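Local coordinates for protein glutamate racemase (Campylobacter jejuni, PDB 3UHF) that belongs to the Asp/Glu/hydantoin racemase family and holds D-glutamic acid in a pocket between two alpha/beta halves, each built on a parallel beta sheet, at residues 136-141 against 205-210; 185-190 against 215-220. All coordinates share one frame; numbering follows the deposited sequence. Where two conformers were deposited one is given.

Contact 1: residues 136-141 against 205-210; sequences LVIATK and THFPLL. With DGL (D-glutamic acid), chain C.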
loop_
_atom_site.group_PDB
_atom_site.type_symbol
_atom_site.label_atom_id
_atom_site.label_comp_id
_atom_site.label_asym_id
_atom_site.label_seq_id
_atom_site.Cartn_x
_atom_site.Cartn_y
_atom_site.Cartn_z
ATOM N N LEU A 136 -3.403 -16.018 4.378
ATOM C CA LEU A 136 -2.060 -15.695 4.855
ATOM C C LEU A 136 -1.838 -14.200 4.630
ATOM O O LEU A 136 -1.993 -13.702 3.511
ATOM C CB LEU A 136 -1.006 -16.510 4.106
ATOM C CG LEU A 136 0.442 -16.073 4.380
ATOM C CD1 LEU A 136 0.726 -16.167 5.871
ATOM C CD2 LEU A 136 1.407 -16.937 3.566
ATOM N N VAL A 137 -1.537 -13.478 5.704
ATOM C CA VAL A 137 -1.208 -12.067 5.592
ATOM C C VAL A 137 0.303 -11.944 5.731
ATOM O O VAL A 137 0.858 -12.417 6.713
ATOM C CB VAL A 137 -1.841 -11.259 6.728
ATOM C CG1 VAL A 137 -1.493 -9.785 6.578
ATOM C CG2 VAL A 137 -3.362 -11.458 6.731
ATOM N N ILE A 138 0.968 -11.352 4.742
ATOM C CA ILE A 138 2.414 -11.101 4.874
ATOM C C ILE A 138 2.661 -9.603 4.834
ATOM O O ILE A 138 2.020 -8.890 4.067
ATOM C CB ILE A 138 3.253 -11.844 3.805
ATOM C CG1 ILE A 138 2.796 -11.469 2.383
ATOM C CG2 ILE A 138 3.179 -13.349 4.064
ATOM C CD1 ILE A 138 3.746 -11.963 1.256
ATOM N N ALA A 139 3.592 -9.122 5.662
ATOM C CA ALA A 139 3.742 -7.691 5.845
ATOM C C ALA A 139 5.019 -7.420 6.613
ATOM O O ALA A 139 5.746 -8.344 6.952
ATOM C CB ALA A 139 2.536 -7.121 6.623
ATOM N N THR A 140 5.271 -6.152 6.913
ATOM C CA THR A 140 6.415 -5.800 7.762
ATOM C C THR A 140 6.154 -6.252 9.194
ATOM O O THR A 140 5.025 -6.566 9.541
ATOM C CB THR A 140 6.651 -4.275 7.804
ATOM O OG1 THR A 140 5.514 -3.629 8.398
ATOM C CG2 THR A 140 6.902 -3.710 6.395
ATOM N N LYS A 141 7.200 -6.280 10.020
ATOM C CA LYS A 141 7.036 -6.600 11.439
ATOM C C LYS A 141 6.060 -5.655 12.132
ATOM O O LYS A 141 5.223 -6.086 12.921
ATOM C CB LYS A 141 8.385 -6.555 12.167
ATOM C CG LYS A 141 9.260 -7.773 11.919
ATOM C CD LYS A 141 10.453 -7.817 12.875
ATOM C CE LYS A 141 11.304 -9.064 12.638
ATOM N NZ LYS A 141 12.521 -9.109 13.512
ATOM N N THR A 205 3.676 -2.402 0.556
ATOM C CA THR A 205 3.768 -1.721 -0.735
ATOM C C THR A 205 4.728 -2.426 -1.701
ATOM O O THR A 205 4.535 -2.389 -2.914
ATOM C CB THR A 205 4.261 -0.266 -0.570
ATOM O OG1 THR A 205 5.462 -0.257 0.214
ATOM C CG2 THR A 205 3.204 0.592 0.107
ATOM N N HIS A 206 5.765 -3.063 -1.158
ATOM C CA HIS A 206 6.805 -3.642 -2.004
ATOM C C HIS A 206 6.406 -4.979 -2.595
ATOM O O HIS A 206 7.004 -5.439 -3.571
ATOM C CB HIS A 206 8.110 -3.842 -1.205
ATOM C CG HIS A 206 8.788 -2.565 -0.818
ATOM N ND1 HIS A 206 8.134 -1.539 -0.172
ATOM C CD2 HIS A 206 10.078 -2.164 -0.956
ATOM C CE1 HIS A 206 8.985 -0.550 0.055
ATOM N NE2 HIS A 206 10.169 -0.903 -0.414
ATOM N N PHE A 207 5.407 -5.623 -2.005
ATOM C CA PHE A 207 5.185 -7.027 -2.327
ATOM C C PHE A 207 4.601 -7.346 -3.713
ATOM O O PHE A 207 4.821 -8.456 -4.209
ATOM C CB PHE A 207 4.415 -7.767 -1.221
ATOM C CG PHE A 207 5.140 -7.828 0.121
ATOM C CD1 PHE A 207 6.414 -7.282 0.301
ATOM C CD2 PHE A 207 4.532 -8.459 1.196
ATOM C CE1 PHE A 207 7.047 -7.337 1.551
ATOM C CE2 PHE A 207 5.145 -8.533 2.430
ATOM C CZ PHE A 207 6.412 -7.972 2.620
ATOM N N PRO A 208 3.854 -6.405 -4.342
ATOM C CA PRO A 208 3.432 -6.731 -5.710
ATOM C C PRO A 208 4.594 -7.030 -6.670
ATOM O O PRO A 208 4.406 -7.744 -7.660
ATOM C CB PRO A 208 2.670 -5.465 -6.148
ATOM C CG PRO A 208 2.020 -4.992 -4.893
ATOM C CD PRO A 208 3.112 -5.233 -3.820
ATOM N N LEU A 209 5.781 -6.504 -6.381
ATOM C CA LEU A 209 6.938 -6.734 -7.249
ATOM C C LEU A 209 7.363 -8.204 -7.188
ATOM O O LEU A 209 8.074 -8.693 -8.066
ATOM C CB LEU A 209 8.112 -5.822 -6.852
ATOM C CG LEU A 209 8.122 -4.357 -7.319
ATOM C CD1 LEU A 209 8.224 -4.262 -8.837
ATOM C CD2 LEU A 209 6.901 -3.590 -6.806
ATOM N N LEU A 210 6.926 -8.894 -6.135
ATOM C CA LEU A 210 7.236 -10.304 -5.932
ATOM C C LEU A 210 6.047 -11.193 -6.258
ATOM O O LEU A 210 6.073 -12.401 -6.007
ATOM C CB LEU A 210 7.618 -10.546 -4.472
ATOM C CG LEU A 210 8.789 -9.731 -3.939
ATOM C CD1 LEU A 210 9.108 -10.138 -2.513
ATOM C CD2 LEU A 210 10.029 -9.899 -4.826
HETATM N N DGL C . 5.832 1.033 2.820
HETATM C CA DGL C . 6.021 -0.030 3.812
HETATM C C DGL C . 4.762 -0.875 3.923
HETATM O O DGL C . 3.919 -0.885 3.015
HETATM C CB DGL C . 7.195 -0.931 3.432
HETATM C CG DGL C . 8.551 -0.236 3.548
HETATM C CD DGL C . 8.795 0.237 4.965
HETATM O OE1 DGL C . 8.676 1.457 5.217
HETATM O OE2 DGL C . 9.065 -0.620 5.834
HETATM O OXT DGL C . 4.590 -1.585 4.905
#
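Beside the D-glutamic acid pocket, the end of strand 135-139 meets the loop 205-210 through Ile138, Ala139 and Phe207, while Thr140, Thr205 and His206 belong to the pocket itself. One ring carries the contact. Phe207 turns its CD2-CE2 side to the strand, and Ile138 CD1 lies 3.6 Å from Phe207 CD2. In Ile138, chi1 of 57° sets CG1 between the backbone N and the carbonyl carbon, and the extended chi2 carries CD1 out to the ring. The ring also reaches the backbone: Phe207 CE2 is 3.6 Å from Ala139 N, which sits at the ring edge near its plane, and 3.5 Å from Ile138 O, which approaches obliquely. All three residues are buried.

The ligand is held from the loop side by two bonds to one residue. Thr205 N donates to O of D-glutamic acid over 2.9 Å in an almost straight bond (170°), and the ligand N donates to Thr205 OG1, also at 2.9 Å. That hydroxyl is gripped a second time, by His206 ND1 at 3.0 Å from Thr205 OG1; at the other end of the histidine, NE2 is hydrogen-bonded to Glu174 OE1. His206 CE1 comes within 3.5 Å of the ligand CG. From the strand side Thr140 CG2 lies 3.5 Å from OXT of the ligand, a van der Waals contact, while Thr140 OG1 is hydrogen-bonded to Thr96 and Thr143.

Strand 135-139 runs between strands 161-165 and 199-202 of the parallel four-stranded sheet. Phe207 packs against Leu202 and meets Phe169 of helix 169-174 edge-to-face; Ile138 rests on Phe191 of helix 181-191. Thr140 and Leu210 are the N-cap residues of helices 141-146 and 211-218.

Contact 2: residues 185-190 against 215-220; sequences SAMEYY and SKYFGD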
loop_
_atom_site.group_PDB
_atom_site.type_symbol
_atom_site.label_atom_id
_atom_site.label_comp_id
_atom_site.label_asym_id
_atom_site.label_seq_id
_atom_site.Cartn_x
_atom_site.Cartn_y
_atom_site.Cartn_z
ATOM N N SER A 185 15.055 -18.913 -1.699
ATOM C CA SER A 185 15.528 -19.246 -0.357
ATOM C C SER A 185 14.841 -18.412 0.726
ATOM O O SER A 185 14.572 -18.905 1.824
ATOM C CB SER A 185 17.047 -19.081 -0.272
ATOM O OG SER A 185 17.698 -19.990 -1.144
ATOM N N ALA A 186 14.558 -17.151 0.421
ATOM C CA ALA A 186 13.834 -16.291 1.356
ATOM C C ALA A 186 12.406 -16.805 1.552
ATOM O O ALA A 186 11.881 -16.840 2.664
ATOM C CB ALA A 186 13.793 -14.878 0.839
ATOM N N MET A 187 11.779 -17.188 0.454
ATOM C CA MET A 187 10.424 -17.722 0.531
ATOM C C MET A 187 10.398 -19.012 1.348
ATOM O O MET A 187 9.500 -19.209 2.181
ATOM C CB MET A 187 9.837 -17.914 -0.865
ATOM C CG MET A 187 9.567 -16.592 -1.549
ATOM S SD MET A 187 8.591 -16.727 -3.075
ATOM C CE MET A 187 9.720 -17.668 -4.103
ATOM N N GLU A 188 11.394 -19.870 1.147
ATOM C CA GLU A 188 11.465 -21.113 1.904
ATOM C C GLU A 188 11.690 -20.821 3.377
ATOM O O GLU A 188 11.128 -21.493 4.247
ATOM C CB GLU A 188 12.539 -22.046 1.345
ATOM C CG GLU A 188 12.179 -22.590 -0.029
ATOM C CD GLU A 188 13.293 -23.396 -0.677
ATOM O OE1 GLU A 188 14.422 -23.440 -0.129
ATOM O OE2 GLU A 188 13.035 -23.981 -1.751
ATOM N N TYR A 189 12.488 -19.794 3.652
ATOM C CA TYR A 189 12.764 -19.388 5.019
ATOM C C TYR A 189 11.491 -18.950 5.732
ATOM O O TYR A 189 11.204 -19.416 6.836
ATOM C CB TYR A 189 13.793 -18.255 5.033
ATOM C CG TYR A 189 14.036 -17.630 6.392
ATOM C CD1 TYR A 189 14.846 -18.253 7.333
ATOM C CD2 TYR A 189 13.482 -16.394 6.716
ATOM C CE1 TYR A 189 15.085 -17.673 8.571
ATOM C CE2 TYR A 189 13.715 -15.805 7.953
ATOM C CZ TYR A 189 14.517 -16.451 8.874
ATOM O OH TYR A 189 14.755 -15.871 10.099
ATOM N N TYR A 190 10.732 -18.053 5.116
ATOM C CA TYR A 190 9.536 -17.539 5.773
ATOM C C TYR A 190 8.386 -18.540 5.757
ATOM O O TYR A 190 7.588 -18.573 6.682
ATOM C CB TYR A 190 9.065 -16.222 5.150
ATOM C CG TYR A 190 9.958 -15.054 5.492
ATOM C CD1 TYR A 190 10.630 -14.354 4.502
ATOM C CD2 TYR A 190 10.153 -14.682 6.813
ATOM C CE1 TYR A 190 11.463 -13.288 4.824
ATOM C CE2 TYR A 190 10.984 -13.619 7.149
ATOM C CZ TYR A 190 11.632 -12.929 6.151
ATOM O OH TYR A 190 12.456 -11.874 6.490
ATOM N N SER A 215 3.265 -16.251 -6.450
ATOM C CA SER A 215 2.211 -17.073 -7.050
ATOM C C SER A 215 2.774 -18.409 -7.525
ATOM O O SER A 215 2.155 -19.454 -7.340
ATOM C CB SER A 215 1.528 -16.318 -8.188
ATOM O OG SER A 215 0.434 -17.054 -8.695
ATOM N N LYS A 216 3.967 -18.381 -8.118
ATOM C CA LYS A 216 4.617 -19.609 -8.550
ATOM C C LYS A 216 4.969 -20.484 -7.348
ATOM O O LYS A 216 4.826 -21.704 -7.401
ATOM C CB LYS A 216 5.858 -19.302 -9.391
ATOM C CG LYS A 216 6.605 -20.526 -9.878
ATOM C CD LYS A 216 7.857 -20.129 -10.658
ATOM C CE LYS A 216 8.711 -21.341 -11.011
ATOM N NZ LYS A 216 7.959 -22.331 -11.831
ATOM N N TYR A 217 5.392 -19.854 -6.256
ATOM C CA TYR A 217 5.737 -20.584 -5.032
ATOM C C TYR A 217 4.520 -21.316 -4.464
ATOM O O TYR A 217 4.588 -22.503 -4.143
ATOM C CB TYR A 217 6.313 -19.636 -3.963
ATOM C CG TYR A 217 6.765 -20.362 -2.705
ATOM C CD1 TYR A 217 8.014 -20.965 -2.640
ATOM C CD2 TYR A 217 5.925 -20.475 -1.597
ATOM C CE1 TYR A 217 8.427 -21.642 -1.507
ATOM C CE2 TYR A 217 6.329 -21.158 -0.457
ATOM C CZ TYR A 217 7.584 -21.737 -0.420
ATOM O OH TYR A 217 7.999 -22.417 0.699
ATOM N N PHE A 218 3.403 -20.607 -4.350
ATOM C CA PHE A 218 2.222 -21.181 -3.703
ATOM C C PHE A 218 1.340 -22.012 -4.637
ATOM O O PHE A 218 0.665 -22.946 -4.195
ATOM C CB PHE A 218 1.412 -20.092 -3.005
ATOM C CG PHE A 218 2.023 -19.617 -1.709
ATOM C CD1 PHE A 218 2.095 -20.468 -0.612
ATOM C CD2 PHE A 218 2.509 -18.319 -1.583
ATOM C CE1 PHE A 218 2.633 -20.027 0.592
ATOM C CE2 PHE A 218 3.053 -17.876 -0.392
ATOM C CZ PHE A 218 3.117 -18.731 0.698
ATOM N N GLY A 219 1.348 -21.679 -5.923
ATOM C CA GLY A 219 0.540 -22.410 -6.889
ATOM C C GLY A 219 -0.814 -21.760 -7.117
ATOM O O GLY A 219 -1.160 -20.774 -6.470
ATOM N N ASP A 220 -1.597 -22.326 -8.027
ATOM C CA ASP A 220 -2.797 -21.643 -8.513
ATOM C C ASP A 220 -3.994 -21.683 -7.564
ATOM O O ASP A 220 -5.047 -21.136 -7.879
ATOM C CB ASP A 220 -3.195 -22.162 -9.902
ATOM C CG ASP A 220 -3.271 -23.675 -9.960
ATOM O OD1 ASP A 220 -3.326 -24.312 -8.887
ATOM O OD2 ASP A 220 -3.282 -24.228 -11.081
#
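Gly219 N donates to Ser215 O at 2.8 Å, the shortest polar bond here, in the last turn of helix 211-218, from which Tyr217 reaches across to Met187 and Glu188. Gly219 then leaves helical geometry with a positive phi.

Across the contact the touching groups are largely apolar. Met187 CB lies over one face of the Tyr217 ring, 4.2 Å from its centroid and 20° off the normal, a CH-pi contact offset toward the rim. Further out, Met187 SD is 4.8 Å from the same centroid but 41° off the normal, so this Met-aromatic contact is oblique; SD also touches Tyr217 CB at 3.8 Å. A bend at chi3 turns Met187 CE back to within 4.0 Å of Tyr217 CD1.

This is helix-helix packing on one face of the parallel four-stranded sheet of this alpha/beta fold, between helices 181-191 and 211-218. Tyr217 swings its ring out toward the neighbouring helix, chi1 of -176° setting CG trans to N, and brings OH to 3.9 Å from Glu188 CA. Glu188 CG borders the ring edge, 4.1 Å from Tyr217 CE1, while its OE2 is hydrogen-bonded to Gln184 one turn earlier. Met187 also packs on Phe169 of helix 169-174.

How the contacts relate
The segments alternate along the chain, in the order 136-141, 185-190, 205-210, 215-220, so the two pairings interleave, and all four segments belong to the region characteristic of the racemase family. Their centres are 12 Å apart, contact 1 about 9 Å and contact 2 about 21 Å from the centre of the chain. They meet directly where Leu136 CD2 packs on Phe218 CZ at 3.8 Å. Helix 211-218 starts right after the loop of contact 1 and ends within contact 2. It leads from the loop beside the ligand pocket to the more peripheral helix pair.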